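Local coordinates for protein retinol dehydratase (Spodoptera frugiperda, PDB 1FMJ) that dehydrates retinol, probably by way of a sulfuryl-transfer step as in its sulfotransferase relatives, and binds retinol and adenosine-3',5'-diphosphate, at residues A69-S74 / V192-H197; P187-V192 / G317-Y322. All blocks are in the same frame, centred on the assembly; numbering follows the deposited sequence.

Contact 1 (A69-S74 / V192-H197); sequences ASYQRS and VSSFHH. With A3P (adenosine-3'-5'-diphosphate), chain G; RTL (retinol), chain H.
Arg73 folds its side chain over the helix of residues 192-197 and meets Ser193 through NE, whose distance to Ser193 OG is 2.8 Å. The bond is bent, with an N-H...O angle of 136° and the hydroxyl tilted 30° from the guanidinium plane. Successive bends at chi2 and chi3 curl the chain back to this point. The guanidinium is sandwiched: A3P C5' lies over one face and His197 CB over the opposite one, 3.7 Å from Arg73 NE. Ser193 OG in turn donates to A3P O1P at 2.6 Å, so a single hydroxyl joins the arginine to the nucleotide's 3'-phosphate, while Arg73 NH1 reaches O6P of the 5'-phosphate by a weak bond. Beside this, one water donates to both Gln72 OE1 and Ser194 O and also bonds His197 ND1, in the plane of the imidazole. With CG anti to the backbone N (chi1 175°), the His197 imidazole is carried off the helix toward Arg73 and retinol. His197 NE2 lies 3.0 Å from RTL C14, a short approach. The loop carrying Arg73 leaves strand 66-70 as the P-loop-like phosphate-binding segment of sulfotransferases; it passes beside helix 187-200, which follows the adjacent parallel strand 179-184.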
ATOM      1  N   ALA A  69      -4.552   0.342   6.446  1.00 15.46           N
ATOM      2  CA  ALA A  69      -4.057   1.426   5.616  1.00 16.19           C
ATOM      3  C   ALA A  69      -2.576   1.645   5.842  1.00 14.92           C
ATOM      4  O   ALA A  69      -2.024   1.227   6.859  1.00 16.71           O
ATOM      5  CB  ALA A  69      -4.835   2.709   5.925  1.00 16.49           C
ATOM      6  N   SER A  70      -1.938   2.313   4.896  1.00 14.71           N
ATOM      7  CA  SER A  70      -0.507   2.556   5.002  1.00 14.93           C
ATOM      8  C   SER A  70       0.012   3.184   3.740  1.00 15.13           C
ATOM      9  O   SER A  70      -0.684   3.215   2.724  1.00 15.87           O
ATOM     10  CB  SER A  70       0.227   1.227   5.141  1.00 14.11           C
ATOM     11  OG  SER A  70       0.047   0.492   3.938  1.00 14.74           O
ATOM     12  N   TYR A  71       1.237   3.694   3.800  1.00 16.16           N
ATOM     13  CA  TYR A  71       1.852   4.178   2.583  1.00 16.31           C
ATOM     14  C   TYR A  71       2.381   2.817   2.098  1.00 16.85           C
ATOM     15  O   TYR A  71       2.870   2.026   2.907  1.00 17.61           O
ATOM     16  CB  TYR A  71       3.025   5.116   2.831  1.00 16.23           C
ATOM     17  CG  TYR A  71       3.654   5.473   1.513  1.00 16.37           C
ATOM     18  CD1 TYR A  71       3.094   6.456   0.699  1.00 16.84           C
ATOM     19  CD2 TYR A  71       4.694   4.706   0.995  1.00 15.20           C
ATOM     20  CE1 TYR A  71       3.543   6.655  -0.608  1.00 17.06           C
ATOM     21  CE2 TYR A  71       5.147   4.893  -0.303  1.00 16.88           C
ATOM     22  CZ  TYR A  71       4.562   5.862  -1.101  1.00 16.92           C
ATOM     23  OH  TYR A  71       4.950   5.978  -2.413  1.00 20.00           O
ATOM     24  N   GLN A  72       2.290   2.535   0.808  1.00 16.56           N
ATOM     25  CA  GLN A  72       2.712   1.226   0.300  1.00 16.63           C
ATOM     26  C   GLN A  72       4.097   0.721   0.695  1.00 16.55           C
ATOM     27  O   GLN A  72       5.038   1.496   0.862  1.00 15.55           O
ATOM     28  CB  GLN A  72       2.590   1.175  -1.226  1.00 15.74           C
ATOM     29  CG  GLN A  72       3.470   2.174  -1.974  1.00 16.20           C
ATOM     30  CD  GLN A  72       3.695   1.764  -3.427  1.00 18.32           C
ATOM     31  OE1 GLN A  72       4.795   1.351  -3.809  1.00 21.65           O
ATOM     32  NE2 GLN A  72       2.650   1.865  -4.240  1.00 18.20           N
ATOM     33  N   ARG A  73       4.187  -0.601   0.840  1.00 16.62           N
ATOM     34  CA  ARG A  73       5.420  -1.309   1.183  1.00 16.25           C
ATOM     35  C   ARG A  73       5.858  -1.063   2.617  1.00 16.47           C
ATOM     36  O   ARG A  73       7.038  -1.140   2.937  1.00 15.71           O
ATOM     37  CB  ARG A  73       6.539  -0.911   0.204  1.00 16.91           C
ATOM     38  CG  ARG A  73       6.149  -1.091  -1.264  1.00 15.62           C
ATOM     39  CD  ARG A  73       5.592  -2.488  -1.542  1.00 14.58           C
ATOM     40  NE  ARG A  73       6.625  -3.525  -1.625  1.00 12.95           N
ATOM     41  CZ  ARG A  73       6.360  -4.826  -1.646  1.00 14.03           C
ATOM     42  NH1 ARG A  73       5.105  -5.233  -1.581  1.00 12.58           N
ATOM     43  NH2 ARG A  73       7.335  -5.723  -1.764  1.00 13.28           N
ATOM     44  N   SER A  74       4.889  -0.783   3.479  1.00 17.71           N
ATOM     45  CA  SER A  74       5.165  -0.513   4.881  1.00 17.36           C
ATOM     46  C   SER A  74       4.731  -1.628   5.815  1.00 17.95           C
ATOM     47  O   SER A  74       4.792  -1.466   7.032  1.00 19.22           O
ATOM     48  CB  SER A  74       4.474   0.781   5.306  1.00 17.82           C
ATOM     49  OG  SER A  74       4.969   1.880   4.569  1.00 16.69           O
ATOM     50  N   VAL A 192      13.221   1.755  -1.075  1.00 16.75           N
ATOM     51  CA  VAL A 192      13.858   0.573  -1.663  1.00 15.60           C
ATOM     52  C   VAL A 192      12.796  -0.475  -2.009  1.00 14.93           C
ATOM     53  O   VAL A 192      12.802  -1.037  -3.099  1.00 14.41           O
ATOM     54  CB  VAL A 192      14.896  -0.060  -0.702  1.00 13.88           C
ATOM     55  CG1 VAL A 192      15.395  -1.408  -1.263  1.00 15.74           C
ATOM     56  CG2 VAL A 192      16.071   0.867  -0.543  1.00 16.47           C
ATOM     57  N   SER A 193      11.869  -0.728  -1.093  1.00 16.82           N
ATOM     58  CA  SER A 193      10.841  -1.724  -1.370  1.00 17.33           C
ATOM     59  C   SER A 193       9.904  -1.261  -2.484  1.00 18.22           C
ATOM     60  O   SER A 193       9.424  -2.073  -3.278  1.00 18.24           O
ATOM     61  CB  SER A 193      10.027  -2.049  -0.115  1.00 18.14           C
ATOM     62  OG  SER A 193       9.110  -3.105  -0.383  1.00 17.62           O
ATOM     63  N   SER A 194       9.639   0.041  -2.537  1.00 17.76           N
ATOM     64  CA  SER A 194       8.767   0.585  -3.566  1.00 17.10           C
ATOM     65  C   SER A 194       9.475   0.505  -4.917  1.00 17.17           C
ATOM     66  O   SER A 194       8.846   0.285  -5.945  1.00 16.65           O
ATOM     67  CB  SER A 194       8.394   2.033  -3.237  1.00 17.65           C
ATOM     68  OG  SER A 194       7.559   2.089  -2.092  1.00 17.89           O
ATOM     69  N   PHE A 195      10.793   0.682  -4.904  1.00 16.78           N
ATOM     70  CA  PHE A 195      11.576   0.605  -6.128  1.00 16.34           C
ATOM     71  C   PHE A 195      11.384  -0.786  -6.737  1.00 16.50           C
ATOM     72  O   PHE A 195      11.004  -0.906  -7.899  1.00 17.27           O
ATOM     73  CB  PHE A 195      13.060   0.850  -5.818  1.00 16.49           C
ATOM     74  CG  PHE A 195      14.002   0.468  -6.943  1.00 16.18           C
ATOM     75  CD1 PHE A 195      14.026   1.185  -8.136  1.00 14.65           C
ATOM     76  CD2 PHE A 195      14.883  -0.598  -6.789  1.00 16.01           C
ATOM     77  CE1 PHE A 195      14.922   0.847  -9.159  1.00 17.63           C
ATOM     78  CE2 PHE A 195      15.782  -0.944  -7.804  1.00 15.94           C
ATOM     79  CZ  PHE A 195      15.799  -0.217  -8.989  1.00 14.84           C
ATOM     80  N   HIS A 196      11.634  -1.823  -5.937  1.00 16.40           N
ATOM     81  CA  HIS A 196      11.506  -3.207  -6.381  1.00 17.52           C
ATOM     82  C   HIS A 196      10.108  -3.586  -6.796  1.00 17.80           C
ATOM     83  O   HIS A 196       9.920  -4.376  -7.725  1.00 19.51           O
ATOM     84  CB  HIS A 196      11.967  -4.159  -5.285  1.00 17.19           C
ATOM     85  CG  HIS A 196      13.450  -4.292  -5.199  1.00 17.60           C
ATOM     86  ND1 HIS A 196      14.185  -4.995  -6.129  1.00 17.66           N
ATOM     87  CD2 HIS A 196      14.341  -3.799  -4.307  1.00 16.88           C
ATOM     88  CE1 HIS A 196      15.466  -4.929  -5.811  1.00 19.33           C
ATOM     89  NE2 HIS A 196      15.586  -4.208  -4.710  1.00 18.69           N
ATOM     90  N   HIS A 197       9.128  -3.047  -6.081  1.00 17.46           N
ATOM     91  CA  HIS A 197       7.735  -3.307  -6.384  1.00 17.45           C
ATOM     92  C   HIS A 197       7.370  -2.692  -7.735  1.00 17.55           C
ATOM     93  O   HIS A 197       6.555  -3.253  -8.477  1.00 17.20           O
ATOM     94  CB  HIS A 197       6.860  -2.732  -5.276  1.00 17.83           C
ATOM     95  CG  HIS A 197       5.391  -2.848  -5.536  1.00 16.77           C
ATOM     96  ND1 HIS A 197       4.660  -1.843  -6.134  1.00 16.91           N
ATOM     97  CD2 HIS A 197       4.515  -3.845  -5.273  1.00 16.10           C
ATOM     98  CE1 HIS A 197       3.397  -2.218  -6.230  1.00 17.03           C
ATOM     99  NE2 HIS A 197       3.283  -3.429  -5.715  1.00 18.16           N
TER
HETATM  100  P1  A3P G 400      10.755  -5.552   1.593  1.00 19.06           P
HETATM  101  O1P A3P G 400      10.627  -5.104   0.195  1.00 16.83           O
HETATM  102  O2P A3P G 400      11.139  -6.977   1.671  1.00 17.81           O
HETATM  103  O3P A3P G 400      11.741  -4.729   2.309  1.00 18.66           O
HETATM  104  P2  A3P G 400       3.314  -4.112   1.907  1.00 21.28           P
HETATM  105  O4P A3P G 400       2.601  -5.349   2.266  1.00 20.76           O
HETATM  106  O5P A3P G 400       2.714  -2.946   2.591  1.00 21.66           O
HETATM  107  O6P A3P G 400       3.297  -3.931   0.428  1.00 21.62           O
HETATM  108  O5' A3P G 400       4.816  -4.234   2.380  1.00 19.11           O
HETATM  109  C5' A3P G 400       5.677  -5.245   1.881  1.00 18.13           C
HETATM  110  C4' A3P G 400       6.972  -5.315   2.697  1.00 18.27           C
HETATM  111  O4' A3P G 400       6.728  -6.175   3.847  1.00 18.03           O
HETATM  112  C3' A3P G 400       8.115  -5.979   1.928  1.00 19.24           C
HETATM  113  O3' A3P G 400       9.359  -5.359   2.328  1.00 17.53           O
HETATM  114  C2' A3P G 400       7.923  -7.433   2.309  1.00 19.22           C
HETATM  115  O2' A3P G 400       8.960  -8.354   1.987  1.00 20.35           O
HETATM  116  C1' A3P G 400       7.629  -7.287   3.794  1.00 19.09           C
HETATM  117  N9  A3P G 400       6.995  -8.482   4.367  1.00 18.07           N
HETATM  118  C8  A3P G 400       5.920  -9.220   3.899  1.00 18.71           C
HETATM  119  N7  A3P G 400       5.586 -10.240   4.643  1.00 19.54           N
HETATM  120  C5  A3P G 400       6.498 -10.190   5.688  1.00 19.40           C
HETATM  121  C6  A3P G 400       6.707 -11.004   6.856  1.00 20.30           C
HETATM  122  N6  A3P G 400       5.955 -12.069   7.150  1.00 19.88           N
HETATM  123  N1  A3P G 400       7.742 -10.659   7.723  1.00 19.18           N
HETATM  124  C2  A3P G 400       8.537  -9.572   7.459  1.00 20.75           C
HETATM  125  N3  A3P G 400       8.438  -8.727   6.387  1.00 17.53           N
HETATM  126  C4  A3P G 400       7.392  -9.097   5.536  1.00 18.88           C
HETATM  127  C1  RTL H 401      -0.482  -3.779 -14.404  1.00 47.83           C
HETATM  128  C2  RTL H 401      -0.659  -2.933 -15.705  1.00 47.44           C
HETATM  129  C3  RTL H 401      -2.119  -2.722 -16.086  1.00 47.74           C
HETATM  130  C4  RTL H 401      -3.446  -3.204 -15.504  1.00 47.50           C
HETATM  131  C5  RTL H 401      -3.076  -4.019 -14.262  1.00 47.50           C
HETATM  132  C6  RTL H 401      -1.808  -4.300 -13.730  1.00 47.80           C
HETATM  133  C7  RTL H 401      -1.609  -5.104 -12.495  1.00 48.42           C
HETATM  134  C8  RTL H 401      -1.707  -4.603 -11.229  1.00 49.41           C
HETATM  135  C9  RTL H 401      -1.510  -5.388 -10.003  1.00 49.90           C
HETATM  136  C10 RTL H 401      -1.645  -4.731  -8.794  1.00 49.81           C
HETATM  137  C11 RTL H 401      -1.509  -5.237  -7.410  1.00 48.76           C
HETATM  138  C12 RTL H 401      -0.717  -4.413  -6.646  1.00 47.39           C
HETATM  139  C13 RTL H 401      -0.239  -4.403  -5.248  1.00 46.03           C
HETATM  140  C14 RTL H 401       0.557  -3.560  -4.524  1.00 44.29           C
HETATM  141  C15 RTL H 401      -0.073  -2.494  -3.728  1.00 42.65           C
HETATM  142  O1  RTL H 401      -0.396  -2.912  -2.470  1.00 40.72           O
HETATM  143  C16 RTL H 401       0.310  -2.776 -13.542  1.00 47.39           C
HETATM  144  C17 RTL H 401       0.480  -4.889 -14.857  1.00 47.78           C
HETATM  145  C18 RTL H 401      -4.358  -4.571 -13.619  1.00 47.47           C
HETATM  146  C19 RTL H 401      -1.166  -6.887 -10.100  1.00 50.05           C
HETATM  147  C20 RTL H 401      -0.826  -5.656  -4.577  1.00 45.97           C
HETATM  148  O   HOH W   1       5.877   0.622  -6.416  1.00 18.99           O
HETATM  149  O   HOH W   2       9.716  -4.812  -2.883  1.00 22.23           O

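Contact 2 (P187-V192 / G317-Y322); sequences PRDVAV and GCWRDY. With HG (mercury (II) ion), chain E.
Arg188 lies flat along one face of the Trp319 indole, the guanidinium and ring planes only 15° apart. CD stands over the six-membered ring, 3.8 Å from its centroid. Arg188 CZ, 4.0 Å from the same centroid and 30° off its normal, makes the stack an off-centre cation-pi contact; NH1 comes within 3.3 Å of Trp319 CZ2, and Asp186 pairs with the NH2 end. Next to it, the Asp189 carboxylate takes two backbone N-H groups: Gly317 N meets OD2 on its syn side at 2.8 Å in a nearly straight bond (169°), and Trp319 N meets OD1 at 2.9 Å. OD1 also lies at the indole edge, in its plane. An alanine at Trp319 would probably open a gap between Arg188 and Arg320 and cost the guanidinium its flat support, leaving it held mainly by Asp186. Val192 CG1 packs closely over the Tyr322 ring, 3.6 Å from CE1, but Tyr322 is partly exposed. Arg320, whose CG covers the other indole face, and Asp321 mark the solvent side, and Cys318 SG carries the derivative's mercury. The 3-10 turn 318-321 thus sits against the first turns of helix 187-200, just before helix 325-338, whose Ala331 and Ile335 touch Arg188 and whose Thr328 touches Trp319.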
ATOM      1  N   PRO A 187      11.097   5.551   5.899  1.00 19.21           N
ATOM      2  CA  PRO A 187      10.945   5.995   4.507  1.00 18.69           C
ATOM      3  C   PRO A 187      12.015   5.469   3.546  1.00 19.44           C
ATOM      4  O   PRO A 187      11.745   5.222   2.366  1.00 18.85           O
ATOM      5  CB  PRO A 187      11.005   7.522   4.610  1.00 19.78           C
ATOM      6  CG  PRO A 187      10.715   7.816   6.030  1.00 19.28           C
ATOM      7  CD  PRO A 187      11.343   6.703   6.784  1.00 18.25           C
ATOM      8  N   ARG A 188      13.232   5.316   4.045  1.00 19.59           N
ATOM      9  CA  ARG A 188      14.324   4.852   3.203  1.00 19.92           C
ATOM     10  C   ARG A 188      14.148   3.410   2.732  1.00 19.50           C
ATOM     11  O   ARG A 188      14.426   3.103   1.572  1.00 20.39           O
ATOM     12  CB  ARG A 188      15.647   5.067   3.931  1.00 19.60           C
ATOM     13  CG  ARG A 188      15.947   6.555   4.092  1.00 20.18           C
ATOM     14  CD  ARG A 188      16.985   6.828   5.154  1.00 19.66           C
ATOM     15  NE  ARG A 188      16.540   6.368   6.458  1.00 20.70           N
ATOM     16  CZ  ARG A 188      17.178   6.620   7.591  1.00 20.85           C
ATOM     17  NH1 ARG A 188      18.295   7.332   7.577  1.00 19.11           N
ATOM     18  NH2 ARG A 188      16.696   6.160   8.738  1.00 21.95           N
ATOM     19  N   ASP A 189      13.668   2.540   3.616  1.00 19.83           N
ATOM     20  CA  ASP A 189      13.417   1.142   3.264  1.00 19.14           C
ATOM     21  C   ASP A 189      12.148   1.036   2.415  1.00 18.80           C
ATOM     22  O   ASP A 189      12.003   0.128   1.597  1.00 17.21           O
ATOM     23  CB  ASP A 189      13.250   0.286   4.524  1.00 18.52           C
ATOM     24  CG  ASP A 189      14.547   0.089   5.265  1.00 21.05           C
ATOM     25  OD1 ASP A 189      15.592  -0.028   4.588  1.00 18.68           O
ATOM     26  OD2 ASP A 189      14.520   0.026   6.520  1.00 20.25           O
ATOM     27  N   VAL A 190      11.213   1.951   2.652  1.00 18.69           N
ATOM     28  CA  VAL A 190       9.972   2.005   1.894  1.00 17.43           C
ATOM     29  C   VAL A 190      10.336   2.338   0.445  1.00 18.44           C
ATOM     30  O   VAL A 190       9.771   1.781  -0.501  1.00 17.32           O
ATOM     31  CB  VAL A 190       9.024   3.120   2.446  1.00 17.74           C
ATOM     32  CG1 VAL A 190       7.868   3.341   1.498  1.00 16.85           C
ATOM     33  CG2 VAL A 190       8.492   2.732   3.824  1.00 15.50           C
ATOM     34  N   ALA A 191      11.282   3.257   0.281  1.00 18.47           N
ATOM     35  CA  ALA A 191      11.721   3.673  -1.047  1.00 18.48           C
ATOM     36  C   ALA A 191      12.345   2.478  -1.767  1.00 17.34           C
ATOM     37  O   ALA A 191      12.030   2.215  -2.925  1.00 17.13           O
ATOM     38  CB  ALA A 191      12.730   4.811  -0.938  1.00 18.15           C
ATOM     39  N   VAL A 192      13.221   1.755  -1.075  1.00 16.75           N
ATOM     40  CA  VAL A 192      13.858   0.573  -1.663  1.00 15.60           C
ATOM     41  C   VAL A 192      12.796  -0.475  -2.009  1.00 14.93           C
ATOM     42  O   VAL A 192      12.802  -1.037  -3.099  1.00 14.41           O
ATOM     43  CB  VAL A 192      14.896  -0.060  -0.702  1.00 13.88           C
ATOM     44  CG1 VAL A 192      15.395  -1.408  -1.263  1.00 15.74           C
ATOM     45  CG2 VAL A 192      16.071   0.867  -0.543  1.00 16.47           C
ATOM     46  N   GLY A 317      16.473  -1.694   7.664  1.00 23.07           N
ATOM     47  CA  GLY A 317      17.822  -1.161   7.573  1.00 23.98           C
ATOM     48  C   GLY A 317      18.611  -1.501   6.317  1.00 24.65           C
ATOM     49  O   GLY A 317      19.781  -1.118   6.197  1.00 25.13           O
ATOM     50  N   CYS A 318      17.995  -2.204   5.372  1.00 23.95           N
ATOM     51  CA  CYS A 318      18.704  -2.565   4.147  1.00 24.25           C
ATOM     52  C   CYS A 318      18.935  -1.359   3.244  1.00 22.93           C
ATOM     53  O   CYS A 318      19.688  -1.444   2.272  1.00 22.01           O
ATOM     54  CB  CYS A 318      17.939  -3.638   3.375  1.00 24.44           C
ATOM     55  SG  CYS A 318      17.855  -5.240   4.216  1.00 32.05           S
ATOM     56  N   TRP A 319      18.288  -0.240   3.562  1.00 22.05           N
ATOM     57  CA  TRP A 319      18.454   0.957   2.753  1.00 22.49           C
ATOM     58  C   TRP A 319      19.933   1.348   2.671  1.00 22.50           C
ATOM     59  O   TRP A 319      20.366   1.963   1.694  1.00 21.91           O
ATOM     60  CB  TRP A 319      17.645   2.126   3.321  1.00 22.85           C
ATOM     61  CG  TRP A 319      18.101   2.580   4.672  1.00 23.35           C
ATOM     62  CD1 TRP A 319      17.676   2.111   5.886  1.00 21.85           C
ATOM     63  CD2 TRP A 319      19.077   3.592   4.952  1.00 22.84           C
ATOM     64  NE1 TRP A 319      18.323   2.772   6.901  1.00 22.08           N
ATOM     65  CE2 TRP A 319      19.189   3.686   6.359  1.00 22.89           C
ATOM     66  CE3 TRP A 319      19.869   4.428   4.153  1.00 23.54           C
ATOM     67  CZ2 TRP A 319      20.062   4.588   6.986  1.00 23.86           C
ATOM     68  CZ3 TRP A 319      20.739   5.326   4.777  1.00 23.12           C
ATOM     69  CH2 TRP A 319      20.825   5.397   6.182  1.00 23.04           C
ATOM     70  N   ARG A 320      20.706   0.976   3.684  1.00 23.09           N
ATOM     71  CA  ARG A 320      22.134   1.300   3.698  1.00 26.12           C
ATOM     72  C   ARG A 320      22.900   0.680   2.523  1.00 26.32           C
ATOM     73  O   ARG A 320      23.980   1.160   2.153  1.00 25.56           O
ATOM     74  CB  ARG A 320      22.763   0.860   5.022  1.00 28.50           C
ATOM     75  CG  ARG A 320      22.264   1.653   6.230  1.00 32.32           C
ATOM     76  CD  ARG A 320      23.125   1.397   7.451  1.00 33.68           C
ATOM     77  NE  ARG A 320      22.785   2.258   8.585  1.00 37.32           N
ATOM     78  CZ  ARG A 320      22.966   3.577   8.620  1.00 38.61           C
ATOM     79  NH1 ARG A 320      23.482   4.216   7.577  1.00 39.92           N
ATOM     80  NH2 ARG A 320      22.658   4.261   9.715  1.00 38.88           N
ATOM     81  N   ASP A 321      22.344  -0.379   1.937  1.00 26.46           N
ATOM     82  CA  ASP A 321      22.978  -1.036   0.793  1.00 28.02           C
ATOM     83  C   ASP A 321      22.591  -0.369  -0.514  1.00 26.82           C
ATOM     84  O   ASP A 321      23.121  -0.724  -1.565  1.00 28.37           O
ATOM     85  CB  ASP A 321      22.576  -2.508   0.699  1.00 29.55           C
ATOM     86  CG  ASP A 321      23.060  -3.322   1.871  1.00 32.75           C
ATOM     87  OD1 ASP A 321      24.260  -3.226   2.195  1.00 34.49           O
ATOM     88  OD2 ASP A 321      22.242  -4.067   2.464  1.00 33.19           O
ATOM     89  N   TYR A 322      21.678   0.598  -0.448  1.00 25.24           N
ATOM     90  CA  TYR A 322      21.199   1.293  -1.640  1.00 23.81           C
ATOM     91  C   TYR A 322      21.485   2.789  -1.709  1.00 23.80           C
ATOM     92  O   TYR A 322      21.394   3.387  -2.777  1.00 24.18           O
ATOM     93  CB  TYR A 322      19.688   1.102  -1.791  1.00 22.64           C
ATOM     94  CG  TYR A 322      19.242  -0.300  -2.109  1.00 21.05           C
ATOM     95  CD1 TYR A 322      19.217  -1.286  -1.129  1.00 19.65           C
ATOM     96  CD2 TYR A 322      18.811  -0.634  -3.393  1.00 20.17           C
ATOM     97  CE1 TYR A 322      18.767  -2.572  -1.416  1.00 20.44           C
ATOM     98  CE2 TYR A 322      18.366  -1.911  -3.693  1.00 18.85           C
ATOM     99  CZ  TYR A 322      18.341  -2.879  -2.703  1.00 19.95           C
ATOM    100  OH  TYR A 322      17.885  -4.146  -2.999  1.00 18.23           O
TER
HETATM  101 HG    HG E 453      20.418  -5.817   4.582  0.50113.10          HG

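In the fold
Both contacts use helix 187-200 and share Val192, but they engage different parts of it. Contact 1 is fully buried, about 6 Å from the chain centre, and its chemistry is polar, built around ligands and waters between the 69-74 loop and the middle of the helix. Contact 2, centred about 17 Å from the chain centre, is partly buried and combines a cation-pi stack, a carboxylate holding backbone N-H groups and apolar packing, without touching either retinol or nucleotide. The centres of contact 1 and contact 2 are about 11 Å apart. A probable hydrogen bond between His196 NE2 and Tyr322 OH (2.9 Å) joins them, and Val190 of segment 187-192 packs against Tyr71 and Ser74 of contact 1.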